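Local coordinates for extracellular solute-binding protein, family 5 (Chelativorans sp., PDB 6WM6) that binds EDTA and other aminopolycarboxylates in the periplasm, probably delivering them to an ABC transporter for uptake, at residues F134-K139 and A203-N208; L264-L267 and E271-V274; A338-P343 and P526-P531; F484-P489 and E516-Y521. All coordinates share one frame; numbering follows the deposited sequence.

Contact 1 of 4, residues F134-K139 and A203-N208; sequences FIYFWK and AESYNN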
loop_
_atom_site.group_PDB
_atom_site.type_symbol
_atom_site.label_atom_id
_atom_site.label_comp_id
_atom_site.label_asym_id
_atom_site.label_seq_id
_atom_site.Cartn_x
_atom_site.Cartn_y
_atom_site.Cartn_z
ATOM N N PHE A 134 24.079 -3.054 -0.684
ATOM C CA PHE A 134 23.258 -3.446 -1.827
ATOM C C PHE A 134 23.298 -4.962 -2.007
ATOM O O PHE A 134 22.261 -5.589 -2.223
ATOM C CB PHE A 134 23.742 -2.746 -3.111
ATOM C CG PHE A 134 23.279 -1.314 -3.254
ATOM C CD1 PHE A 134 23.781 -0.318 -2.434
ATOM C CD2 PHE A 134 22.364 -0.972 -4.233
ATOM C CE1 PHE A 134 23.351 1.001 -2.579
ATOM C CE2 PHE A 134 21.929 0.342 -4.388
ATOM C CZ PHE A 134 22.432 1.320 -3.555
ATOM N N ILE A 135 24.488 -5.564 -1.926
ATOM C CA ILE A 135 24.631 -6.995 -2.163
ATOM C C ILE A 135 23.899 -7.801 -1.101
ATOM O O ILE A 135 23.199 -8.776 -1.425
ATOM C CB ILE A 135 26.128 -7.359 -2.267
ATOM C CG1 ILE A 135 26.672 -6.804 -3.583
ATOM C CG2 ILE A 135 26.327 -8.859 -2.205
ATOM C CD1 ILE A 135 28.183 -6.785 -3.672
ATOM N N TYR A 136 24.024 -7.414 0.174
ATOM C CA TYR A 136 23.293 -8.122 1.221
ATOM C C TYR A 136 21.794 -8.088 0.948
ATOM O O TYR A 136 21.118 -9.125 0.975
ATOM C CB TYR A 136 23.607 -7.537 2.601
ATOM C CG TYR A 136 22.794 -8.148 3.717
ATOM C CD1 TYR A 136 23.225 -9.304 4.351
ATOM C CD2 TYR A 136 21.598 -7.592 4.128
ATOM C CE1 TYR A 136 22.479 -9.879 5.386
ATOM C CE2 TYR A 136 20.843 -8.156 5.141
ATOM C CZ TYR A 136 21.287 -9.298 5.765
ATOM O OH TYR A 136 20.516 -9.843 6.765
ATOM N N PHE A 137 21.248 -6.908 0.672
ATOM C CA PHE A 137 19.807 -6.837 0.481
ATOM C C PHE A 137 19.359 -7.666 -0.713
ATOM O O PHE A 137 18.374 -8.415 -0.634
ATOM C CB PHE A 137 19.353 -5.393 0.324
ATOM C CG PHE A 137 17.858 -5.239 0.320
ATOM C CD1 PHE A 137 17.111 -5.676 1.400
ATOM C CD2 PHE A 137 17.195 -4.705 -0.766
ATOM C CE1 PHE A 137 15.744 -5.555 1.425
ATOM C CE2 PHE A 137 15.808 -4.568 -0.756
ATOM C CZ PHE A 137 15.083 -4.993 0.341
ATOM N N TRP A 138 20.062 -7.526 -1.844
ATOM C CA TRP A 138 19.753 -8.339 -3.020
ATOM C C TRP A 138 19.764 -9.830 -2.708
ATOM O O TRP A 138 18.846 -10.559 -3.109
ATOM C CB TRP A 138 20.767 -8.009 -4.117
ATOM C CG TRP A 138 20.791 -8.935 -5.316
ATOM C CD1 TRP A 138 19.815 -9.112 -6.238
ATOM C CD2 TRP A 138 21.887 -9.759 -5.714
ATOM N NE1 TRP A 138 20.229 -10.029 -7.192
ATOM C CE2 TRP A 138 21.502 -10.420 -6.894
ATOM C CE3 TRP A 138 23.170 -9.989 -5.194
ATOM C CZ2 TRP A 138 22.334 -11.314 -7.558
ATOM C CZ3 TRP A 138 23.995 -10.874 -5.846
ATOM C CH2 TRP A 138 23.577 -11.529 -7.027
ATOM N N LYS A 139 20.767 -10.293 -1.958
ATOM C CA LYS A 139 20.828 -11.715 -1.619
ATOM C C LYS A 139 19.647 -12.144 -0.758
ATOM O O LYS A 139 19.154 -13.264 -0.913
ATOM C CB LYS A 139 22.156 -12.057 -0.935
ATOM C CG LYS A 139 23.325 -12.057 -1.902
ATOM C CD LYS A 139 24.600 -12.611 -1.280
ATOM C CE LYS A 139 25.699 -12.663 -2.334
ATOM N NZ LYS A 139 26.955 -13.300 -1.842
ATOM N N ALA A 203 20.307 -15.852 6.345
ATOM C CA ALA A 203 18.931 -16.089 6.776
ATOM C C ALA A 203 18.755 -15.759 8.246
ATOM O O ALA A 203 17.763 -15.135 8.641
ATOM C CB ALA A 203 18.538 -17.544 6.514
ATOM N N GLU A 204 19.704 -16.183 9.079
ATOM C CA GLU A 204 19.630 -15.890 10.504
ATOM C C GLU A 204 19.613 -14.387 10.752
ATOM O O GLU A 204 18.807 -13.885 11.541
ATOM C CB GLU A 204 20.831 -16.550 11.202
ATOM C CG GLU A 204 21.070 -16.144 12.650
ATOM C CD GLU A 204 20.010 -16.668 13.599
ATOM O OE1 GLU A 204 19.824 -16.056 14.675
ATOM O OE2 GLU A 204 19.363 -17.685 13.271
ATOM N N SER A 205 20.498 -13.647 10.083
ATOM C CA SER A 205 20.589 -12.215 10.335
ATOM C C SER A 205 19.358 -11.470 9.834
ATOM O O SER A 205 18.928 -10.501 10.469
ATOM C CB SER A 205 21.869 -11.644 9.723
ATOM O OG SER A 205 21.849 -11.724 8.309
ATOM N N TYR A 206 18.775 -11.913 8.722
ATOM C CA TYR A 206 17.586 -11.273 8.177
ATOM C C TYR A 206 16.344 -11.628 8.982
ATOM O O TYR A 206 15.530 -10.740 9.329
ATOM C CB TYR A 206 17.440 -11.684 6.713
ATOM C CG TYR A 206 16.260 -11.071 6.003
ATOM C CD1 TYR A 206 16.357 -9.822 5.401
ATOM C CD2 TYR A 206 15.038 -11.738 5.937
ATOM C CE1 TYR A 206 15.269 -9.263 4.727
ATOM C CE2 TYR A 206 13.963 -11.185 5.277
ATOM C CZ TYR A 206 14.087 -9.944 4.680
ATOM O OH TYR A 206 12.993 -9.429 4.022
ATOM N N ASN A 207 16.172 -12.915 9.280
ATOM C CA ASN A 207 14.974 -13.383 9.958
ATOM C C ASN A 207 14.990 -13.095 11.457
ATOM O O ASN A 207 13.918 -12.987 12.062
ATOM C CB ASN A 207 14.815 -14.901 9.762
ATOM C CG ASN A 207 14.495 -15.290 8.340
ATOM O OD1 ASN A 207 13.926 -14.522 7.569
ATOM N ND2 ASN A 207 14.837 -16.517 7.979
ATOM N N ASN A 208 16.166 -12.985 12.077
ATOM C CA ASN A 208 16.271 -12.802 13.521
ATOM C C ASN A 208 16.822 -11.423 13.867
ATOM O O ASN A 208 16.059 -10.556 14.285
ATOM C CB ASN A 208 17.087 -13.945 14.132
ATOM C CG ASN A 208 16.500 -15.309 13.801
ATOM O OD1 ASN A 208 17.205 -16.211 13.349
ATOM N ND2 ASN A 208 15.196 -15.456 14.002
#
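Tyr136 of helix 131-141 reaches across to Ser205 and Tyr206 of helix 202-212 in a small, buried helix-to-helix contact carried by a single long side chain. The phenol oxygen OH meets Ser205 OG at 2.8 Å in a hydrogen bond that either hydroxyl could donate. Ser205 OG lies in the plane of the tyrosine ring, at its edge, and is also hydrogen-bonded to the carbonyl of Ile202 one turn back, so two bonds grip it. Its chi1 of 66°, with OG lying between its own N and carbonyl carbon, serves both partners. Tyr136 sets CG anti to the backbone N (chi1 175°), which sends the ring out over the gap between helices that a shorter residue would not span. Its OH also rests 3.6 Å from Tyr206 CB, while the phenol of Tyr206 itself turns to Thr64 and Gln141. Around the Tyr136 ring, Ala193 and Ala196 of helix 193-196 and Leu210 supply an apolar lining, which suits an aromatic ring whose polar atom sits at its far end. A valine here would probably leave Ser205 without its partner from the neighbouring helix and open a gap between the two. Ile135 and Trp138 pack on Leu163 of strand 160-165, and the tyrosine-serine hydrogen bond bridges helices 131-141 and 202-212 within the family 5 solute-binding protein fold.

Contact 2 of 4, residues L264-L267 and E271-V274; sequences LTAL and EVDV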
loop_
_atom_site.group_PDB
_atom_site.type_symbol
_atom_site.label_atom_id
_atom_site.label_comp_id
_atom_site.label_asym_id
_atom_site.label_seq_id
_atom_site.Cartn_x
_atom_site.Cartn_y
_atom_site.Cartn_z
ATOM N N LEU A 264 -8.153 10.583 17.843
ATOM C CA LEU A 264 -8.492 12.002 17.848
ATOM C C LEU A 264 -8.547 12.549 19.273
ATOM O O LEU A 264 -8.122 13.686 19.531
ATOM C CB LEU A 264 -9.802 12.231 17.097
ATOM C CG LEU A 264 -10.107 13.648 16.624
ATOM C CD1 LEU A 264 -8.965 14.311 15.876
ATOM C CD2 LEU A 264 -11.347 13.594 15.726
ATOM N N THR A 265 -9.030 11.747 20.224
ATOM C CA THR A 265 -9.018 12.171 21.618
ATOM C C THR A 265 -7.593 12.396 22.119
ATOM O O THR A 265 -7.313 13.385 22.808
ATOM C CB THR A 265 -9.743 11.138 22.486
ATOM O OG1 THR A 265 -11.129 11.095 22.110
ATOM C CG2 THR A 265 -9.632 11.488 23.964
ATOM N N ALA A 266 -6.675 11.495 21.761
ATOM C CA ALA A 266 -5.282 11.646 22.167
ATOM C C ALA A 266 -4.665 12.917 21.583
ATOM O O ALA A 266 -3.843 13.581 22.234
ATOM C CB ALA A 266 -4.483 10.414 21.738
ATOM N N LEU A 267 -5.026 13.259 20.339
ATOM C CA LEU A 267 -4.520 14.486 19.728
ATOM C C LEU A 267 -5.044 15.711 20.475
ATOM O O LEU A 267 -4.279 16.636 20.791
ATOM C CB LEU A 267 -4.913 14.504 18.243
ATOM C CG LEU A 267 -4.487 15.712 17.446
ATOM C CD1 LEU A 267 -3.000 15.822 17.266
ATOM C CD2 LEU A 267 -5.182 15.664 16.057
ATOM N N GLU A 271 -1.558 14.176 23.957
ATOM C CA GLU A 271 -0.772 12.960 24.115
ATOM C C GLU A 271 -0.003 12.626 22.843
ATOM O O GLU A 271 1.061 11.996 22.892
ATOM C CB GLU A 271 -1.710 11.807 24.466
ATOM C CG GLU A 271 -1.048 10.462 24.682
ATOM C CD GLU A 271 -2.034 9.403 25.158
ATOM O OE1 GLU A 271 -3.179 9.769 25.505
ATOM O OE2 GLU A 271 -1.665 8.210 25.183
ATOM N N VAL A 272 -0.555 13.007 21.694
ATOM C CA VAL A 272 0.134 12.891 20.418
ATOM C C VAL A 272 -0.098 14.198 19.682
ATOM O O VAL A 272 -1.020 14.965 19.995
ATOM C CB VAL A 272 -0.366 11.705 19.574
ATOM C CG1 VAL A 272 -0.228 10.391 20.329
ATOM C CG2 VAL A 272 -1.806 11.922 19.121
ATOM N N ASP A 273 0.753 14.450 18.685
ATOM C CA ASP A 273 0.654 15.640 17.856
ATOM C C ASP A 273 0.228 15.368 16.419
ATOM O O ASP A 273 -0.077 16.331 15.695
ATOM C CB ASP A 273 2.010 16.353 17.824
ATOM C CG ASP A 273 2.580 16.582 19.198
ATOM O OD1 ASP A 273 1.908 17.238 20.000
ATOM O OD2 ASP A 273 3.685 16.100 19.472
ATOM N N VAL A 274 0.229 14.109 15.993
ATOM C CA VAL A 274 -0.092 13.715 14.625
ATOM C C VAL A 274 -0.803 12.371 14.697
ATOM O O VAL A 274 -0.353 11.465 15.412
ATOM C CB VAL A 274 1.159 13.517 13.759
ATOM C CG1 VAL A 274 0.769 13.255 12.292
ATOM C CG2 VAL A 274 2.095 14.699 13.875
#
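The carbonyl of Ala266 takes two backbone N-H groups from the chain that follows its helix. Glu271 N donates to Ala266 O at 2.9 Å, approaching in the carbonyl plane, although the bond is well bent at the hydrogen (131°). Val272 N adds a second, weak bond to the same oxygen, longer at 3.4 Å but straighter. Ala266 lies in the last turn of its helix, and its oxygen is thus taken up by donors from i+5 and, weakly, i+6. The bond from Glu271, taken alone, resembles the 6→1 bond of a Schellman motif, consistent with the chain turning back at the end of helix 263-268 to enter strand 274-275 as a helix-turn-strand unit. On the return, Val272 O receives a CA-H contact from Leu267 CA at 3.5 Å. Leu267 has CG anti to its backbone N (chi1 179°), which carries CD1 to within 3.4 Å of Asp273 O. Between the backbones, Val272 CG2 lies 4.0 Å from Ala266 CB, and the small alanine side chain lets the turn come close. The charged ends are satisfied outside: Glu271 extends its chain beyond CG, and OE2 forms a salt bridge with Arg255, while Asp273 OD2 accepts from the backbone N of Thr51. The backbone of Asp273 bonds with Thr51 and Lys537, and that of Val274 with Ala53, joining this turn to strands 49-54 and 524-537.

Contact 3 of 4, residues A338-P343 and P526-P531; sequences AKTADP and PIYQLP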
loop_
_atom_site.group_PDB
_atom_site.type_symbol
_atom_site.label_atom_id
_atom_site.label_comp_id
_atom_site.label_asym_id
_atom_site.label_seq_id
_atom_site.Cartn_x
_atom_site.Cartn_y
_atom_site.Cartn_z
ATOM N N ALA A 338 -22.583 7.606 -3.512
ATOM C CA ALA A 338 -23.428 8.694 -3.025
ATOM C C ALA A 338 -23.742 8.557 -1.545
ATOM O O ALA A 338 -23.865 9.574 -0.837
ATOM C CB ALA A 338 -24.743 8.744 -3.808
ATOM N N LYS A 339 -23.860 7.328 -1.051
ATOM C CA LYS A 339 -24.216 7.108 0.341
ATOM C C LYS A 339 -23.029 7.077 1.286
ATOM O O LYS A 339 -23.186 7.357 2.480
ATOM C CB LYS A 339 -24.978 5.779 0.477
ATOM C CG LYS A 339 -26.293 5.706 -0.267
ATOM C CD LYS A 339 -27.424 6.266 0.564
ATOM C CE LYS A 339 -28.780 5.985 -0.085
ATOM N NZ LYS A 339 -28.957 6.720 -1.365
ATOM N N THR A 340 -21.827 6.743 0.806
ATOM C CA THR A 340 -20.701 6.485 1.678
ATOM C C THR A 340 -19.526 7.441 1.523
ATOM O O THR A 340 -18.681 7.495 2.423
ATOM C CB THR A 340 -20.171 5.048 1.481
ATOM O OG1 THR A 340 -19.741 4.892 0.117
ATOM C CG2 THR A 340 -21.244 4.030 1.790
ATOM N N ALA A 341 -19.407 8.131 0.398
ATOM C CA ALA A 341 -18.306 9.057 0.152
ATOM C C ALA A 341 -18.804 10.460 -0.150
ATOM O O ALA A 341 -18.310 11.431 0.448
ATOM C CB ALA A 341 -17.433 8.556 -1.016
ATOM N N ASP A 342 -19.771 10.595 -1.053
ATOM C CA ASP A 342 -20.158 11.915 -1.538
ATOM C C ASP A 342 -20.638 12.870 -0.442
ATOM O O ASP A 342 -20.505 14.091 -0.644
ATOM C CB ASP A 342 -21.232 11.817 -2.633
ATOM C CG ASP A 342 -20.757 11.101 -3.900
ATOM O OD1 ASP A 342 -19.539 10.870 -4.051
ATOM O OD2 ASP A 342 -21.630 10.797 -4.737
ATOM N N PRO A 343 -21.204 12.423 0.680
ATOM C CA PRO A 343 -21.673 13.404 1.674
ATOM C C PRO A 343 -20.564 14.240 2.286
ATOM O O PRO A 343 -20.848 15.339 2.780
ATOM C CB PRO A 343 -22.372 12.534 2.726
ATOM C CG PRO A 343 -22.844 11.351 1.966
ATOM C CD PRO A 343 -21.700 11.067 0.989
ATOM N N PRO A 526 -13.953 -3.300 -8.656
ATOM C CA PRO A 526 -13.373 -2.122 -8.002
ATOM C C PRO A 526 -14.461 -1.132 -7.642
ATOM O O PRO A 526 -15.463 -1.004 -8.354
ATOM C CB PRO A 526 -12.441 -1.550 -9.083
ATOM C CG PRO A 526 -13.145 -1.899 -10.405
ATOM C CD PRO A 526 -13.867 -3.222 -10.134
ATOM N N ILE A 527 -14.244 -0.408 -6.540
ATOM C CA ILE A 527 -15.242 0.523 -5.999
ATOM C C ILE A 527 -14.695 1.953 -6.059
ATOM O O ILE A 527 -15.001 2.705 -6.985
ATOM C CB ILE A 527 -15.719 0.058 -4.616
ATOM C CG1 ILE A 527 -16.345 -1.348 -4.712
ATOM C CG2 ILE A 527 -16.733 1.033 -4.044
ATOM C CD1 ILE A 527 -16.625 -2.023 -3.377
ATOM N N TYR A 528 -13.883 2.355 -5.092
ATOM C CA TYR A 528 -13.263 3.684 -5.104
ATOM C C TYR A 528 -12.141 3.687 -4.077
ATOM O O TYR A 528 -12.054 2.823 -3.197
ATOM C CB TYR A 528 -14.273 4.805 -4.867
ATOM C CG TYR A 528 -15.006 4.801 -3.555
ATOM C CD1 TYR A 528 -14.341 5.059 -2.362
ATOM C CD2 TYR A 528 -16.390 4.561 -3.484
ATOM C CE1 TYR A 528 -14.997 5.078 -1.134
ATOM C CE2 TYR A 528 -17.039 4.565 -2.264
ATOM C CZ TYR A 528 -16.349 4.818 -1.110
ATOM O OH TYR A 528 -16.970 4.843 0.135
ATOM N N GLN A 529 -11.288 4.703 -4.186
ATOM C CA GLN A 529 -10.135 4.855 -3.301
ATOM C C GLN A 529 -10.538 5.287 -1.902
ATOM O O GLN A 529 -11.417 6.132 -1.705
ATOM C CB GLN A 529 -9.204 5.913 -3.898
ATOM C CG GLN A 529 -8.425 5.456 -5.134
ATOM C CD GLN A 529 -7.925 6.636 -5.901
ATOM O OE1 GLN A 529 -8.644 7.211 -6.717
ATOM N NE2 GLN A 529 -6.666 6.976 -5.685
ATOM N N LEU A 530 -9.852 4.735 -0.903
ATOM C CA LEU A 530 -10.037 5.187 0.457
ATOM C C LEU A 530 -9.519 6.609 0.611
ATOM O O LEU A 530 -8.517 6.977 0.007
ATOM C CB LEU A 530 -9.281 4.296 1.444
ATOM C CG LEU A 530 -9.910 2.943 1.786
ATOM C CD1 LEU A 530 -9.961 1.989 0.626
ATOM C CD2 LEU A 530 -9.123 2.309 2.940
ATOM N N PRO A 531 -10.139 7.412 1.459
ATOM C CA PRO A 531 -9.538 8.705 1.812
ATOM C C PRO A 531 -8.468 8.533 2.867
ATOM O O PRO A 531 -8.625 7.785 3.826
ATOM C CB PRO A 531 -10.727 9.498 2.370
ATOM C CG PRO A 531 -11.621 8.442 2.969
ATOM C CD PRO A 531 -11.478 7.219 2.070
#
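Tyr528, on strand 524-537, spans the distance to Thr340 and Ala341 at the end of helix 333-340, and it does so by a polar and an apolar contact. The polar one is between Tyr528 OH and Thr340 OG1, 2.8 Å apart, a probable hydrogen bond lying in the plane of the ring at its edge. Thr340 OG1 is at the same time bonded to the carbonyl of Leu336, one turn earlier in its helix, and its chi1 of 61° holds the hydroxyl between its own N and carbonyl carbon, where it can serve the helix and face the tyrosine as well. Threonine suits the place because its hydroxyl can do this while the side chain also touches Asp420 and Met421 of helix 416-429. The apolar contact is made by Ala341 CB, which sits 3.9 Å from Tyr528 CZ; a methyl is small enough to lie beside the phenol without pushing it off the threonine. The ring of Trp348 also meets that of Tyr528, at about a right angle. Main-chain bonds of Tyr528 with Tyr307 fix the strand from which the ring projects, within the mixed sheet that includes strand 305-311. A phenylalanine here would probably keep the ring packing but leave Thr340 with no partner on the strand. The chemistry therefore implies a junction tied at one polar point, with an alanine methyl and a tryptophan ring packed beside it, joining the end of a helix to the neighbouring sheet.

Contact 4 of 4, residues F484-P489 and E516-Y521; sequences FGFNDP and ELAMDY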
loop_
_atom_site.group_PDB
_atom_site.type_symbol
_atom_site.label_atom_id
_atom_site.label_comp_id
_atom_site.label_asym_id
_atom_site.label_seq_id
_atom_site.Cartn_x
_atom_site.Cartn_y
_atom_site.Cartn_z
ATOM N N PHE A 484 -9.370 -14.600 -5.507
ATOM C CA PHE A 484 -10.663 -14.745 -6.173
ATOM C C PHE A 484 -10.594 -15.622 -7.405
ATOM O O PHE A 484 -11.613 -15.810 -8.069
ATOM C CB PHE A 484 -11.257 -13.356 -6.420
ATOM C CG PHE A 484 -11.201 -12.519 -5.166
ATOM C CD1 PHE A 484 -11.864 -12.947 -4.048
ATOM C CD2 PHE A 484 -10.412 -11.387 -5.094
ATOM C CE1 PHE A 484 -11.778 -12.256 -2.855
ATOM C CE2 PHE A 484 -10.328 -10.657 -3.908
ATOM C CZ PHE A 484 -11.015 -11.122 -2.777
ATOM N N GLY A 485 -9.433 -16.214 -7.688
ATOM C CA GLY A 485 -9.370 -17.318 -8.618
ATOM C C GLY A 485 -9.124 -16.980 -10.073
ATOM O O GLY A 485 -9.551 -17.734 -10.942
ATOM N N PHE A 486 -8.429 -15.880 -10.364
ATOM C CA PHE A 486 -8.013 -15.627 -11.741
ATOM C C PHE A 486 -7.118 -16.771 -12.184
ATOM O O PHE A 486 -6.279 -17.269 -11.422
ATOM C CB PHE A 486 -7.307 -14.276 -11.874
ATOM C CG PHE A 486 -8.235 -13.100 -11.694
ATOM C CD1 PHE A 486 -9.011 -12.638 -12.742
ATOM C CD2 PHE A 486 -8.342 -12.491 -10.469
ATOM C CE1 PHE A 486 -9.880 -11.574 -12.567
ATOM C CE2 PHE A 486 -9.203 -11.431 -10.280
ATOM C CZ PHE A 486 -9.977 -10.982 -11.341
ATOM N N ASN A 487 -7.356 -17.244 -13.401
ATOM C CA ASN A 487 -6.669 -18.427 -13.912
ATOM C C ASN A 487 -6.650 -18.328 -15.423
ATOM O O ASN A 487 -7.498 -18.920 -16.112
ATOM C CB ASN A 487 -7.349 -19.703 -13.409
ATOM C CG ASN A 487 -6.642 -20.956 -13.888
ATOM O OD1 ASN A 487 -5.669 -20.880 -14.631
ATOM N ND2 ASN A 487 -7.132 -22.112 -13.466
ATOM N N ASP A 488 -5.727 -17.569 -15.949
ATOM C CA ASP A 488 -5.712 -17.252 -17.376
ATOM C C ASP A 488 -4.276 -17.041 -17.823
ATOM O O ASP A 488 -3.671 -15.990 -17.546
ATOM C CB ASP A 488 -6.571 -16.025 -17.672
ATOM C CG ASP A 488 -6.807 -15.834 -19.153
ATOM O OD1 ASP A 488 -6.050 -16.427 -19.967
ATOM O OD2 ASP A 488 -7.754 -15.111 -19.523
ATOM N N PRO A 489 -3.692 -18.016 -18.525
ATOM C CA PRO A 489 -2.316 -17.830 -19.012
ATOM C C PRO A 489 -2.143 -16.587 -19.869
ATOM O O PRO A 489 -1.039 -16.033 -19.903
ATOM C CB PRO A 489 -2.036 -19.119 -19.794
ATOM C CG PRO A 489 -2.977 -20.127 -19.190
ATOM C CD PRO A 489 -4.222 -19.353 -18.849
ATOM N N GLU A 516 -8.774 -5.570 -19.262
ATOM C CA GLU A 516 -10.002 -5.935 -19.972
ATOM C C GLU A 516 -10.376 -7.381 -19.680
ATOM O O GLU A 516 -11.526 -7.684 -19.348
ATOM C CB GLU A 516 -9.817 -5.727 -21.485
ATOM C CG GLU A 516 -9.459 -4.299 -21.917
ATOM C CD GLU A 516 -10.613 -3.334 -22.014
ATOM O OE1 GLU A 516 -11.775 -3.753 -21.910
ATOM O OE2 GLU A 516 -10.350 -2.114 -22.231
ATOM N N LEU A 517 -9.419 -8.299 -19.812
ATOM C CA LEU A 517 -9.704 -9.720 -19.582
ATOM C C LEU A 517 -10.074 -9.975 -18.128
ATOM O O LEU A 517 -10.939 -10.802 -17.838
ATOM C CB LEU A 517 -8.499 -10.556 -19.990
ATOM C CG LEU A 517 -8.157 -10.560 -21.479
ATOM C CD1 LEU A 517 -6.836 -11.274 -21.727
ATOM C CD2 LEU A 517 -9.270 -11.196 -22.309
ATOM N N ALA A 518 -9.413 -9.315 -17.192
ATOM C CA ALA A 518 -9.741 -9.506 -15.787
ATOM C C ALA A 518 -11.162 -9.040 -15.500
ATOM O O ALA A 518 -11.894 -9.682 -14.748
ATOM C CB ALA A 518 -8.733 -8.760 -14.926
ATOM N N MET A 519 -11.582 -7.923 -16.092
ATOM C CA MET A 519 -12.946 -7.474 -15.904
ATOM C C MET A 519 -13.949 -8.385 -16.596
ATOM O O MET A 519 -15.048 -8.582 -16.059
ATOM C CB MET A 519 -13.070 -6.034 -16.365
ATOM C CG MET A 519 -12.257 -5.078 -15.494
ATOM S SD MET A 519 -12.539 -5.260 -13.701
ATOM C CE MET A 519 -14.238 -4.851 -13.762
ATOM N N ASP A 520 -13.593 -8.977 -17.737
ATOM C CA ASP A 520 -14.465 -9.952 -18.366
ATOM C C ASP A 520 -14.791 -11.098 -17.408
ATOM O O ASP A 520 -15.898 -11.655 -17.433
ATOM C CB ASP A 520 -13.796 -10.550 -19.618
ATOM C CG ASP A 520 -13.713 -9.592 -20.785
ATOM O OD1 ASP A 520 -14.419 -8.561 -20.818
ATOM O OD2 ASP A 520 -12.910 -9.911 -21.702
ATOM N N TYR A 521 -13.819 -11.500 -16.564
ATOM C CA TYR A 521 -13.980 -12.668 -15.701
ATOM C C TYR A 521 -14.856 -12.373 -14.487
ATOM O O TYR A 521 -15.388 -13.307 -13.881
ATOM C CB TYR A 521 -12.583 -13.135 -15.266
ATOM C CG TYR A 521 -12.516 -14.451 -14.554
ATOM C CD1 TYR A 521 -12.815 -15.636 -15.218
ATOM C CD2 TYR A 521 -12.139 -14.525 -13.219
ATOM C CE1 TYR A 521 -12.754 -16.874 -14.548
ATOM C CE2 TYR A 521 -12.067 -15.736 -12.561
ATOM C CZ TYR A 521 -12.367 -16.889 -13.219
ATOM O OH TYR A 521 -12.304 -18.100 -12.539
#
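Phe486 lies against Ala518 and Tyr521 beside a helical hairpin: helices 489-499 and 504-521 pack together, with Leu517 on Lys490, Ile491 and Ile494, and the loop before the first helix lies against the last turns of the second. Asp488 stands at the N-cap of the first helix, its OD1 bonded to Lys490 N. Gly485 has backbone angles (phi 91°) at which a CB would press against the carbonyl oxygen of Phe484, so glycine fits where another residue would be strained. Next to it, Phe486 has CG anti to its carbonyl carbon (chi1 -70°), which tips the ring over to the helix. Tyr521 sets CG anti to the backbone N and slides past it in the opposite direction. The two rings lie obliquely, with planes at 45° and Phe486 CD1 3.7 Å from Tyr521 CD2. Ala518 leaves room for the phenylalanine, its CB 3.8 Å from Phe486 CE1. Tyr521 OH, hydrogen-bonded to Ser313 OG, lies 3.2 Å from Gly485 O; the tyrosine ring takes a cation-pi contact from Arg324, while Phe475 meets Phe486 edge-to-face. At the edge of the Phe486 ring, in its plane, CE1 reaches Ala518 O at 3.5 Å.

From the N terminus, contact 1 closes first, drawing helices 131-141 and 202-212 together across 63 residues. Contact 2 follows as a tight local turn, leaving helix 263-268 for a short strand that joins strand 524-537. Contact 3 then opens at 338-343 and closes far along the chain at 526-531, tying the end of helix 333-340 to strand 524-537. Contact 4 falls wholly within that long loop and joins the segment before helix 489-499 to helix 504-521. No two contacts cross. Contacts 3 and 4 touch, with Pro526 CD 4.0 Å from Met519 CE, where helix 504-521 is followed by strand 524-537. Contact 1 stands apart, its centre about 41 Å from that of contact 3 and on the opposite side of the chain's centre.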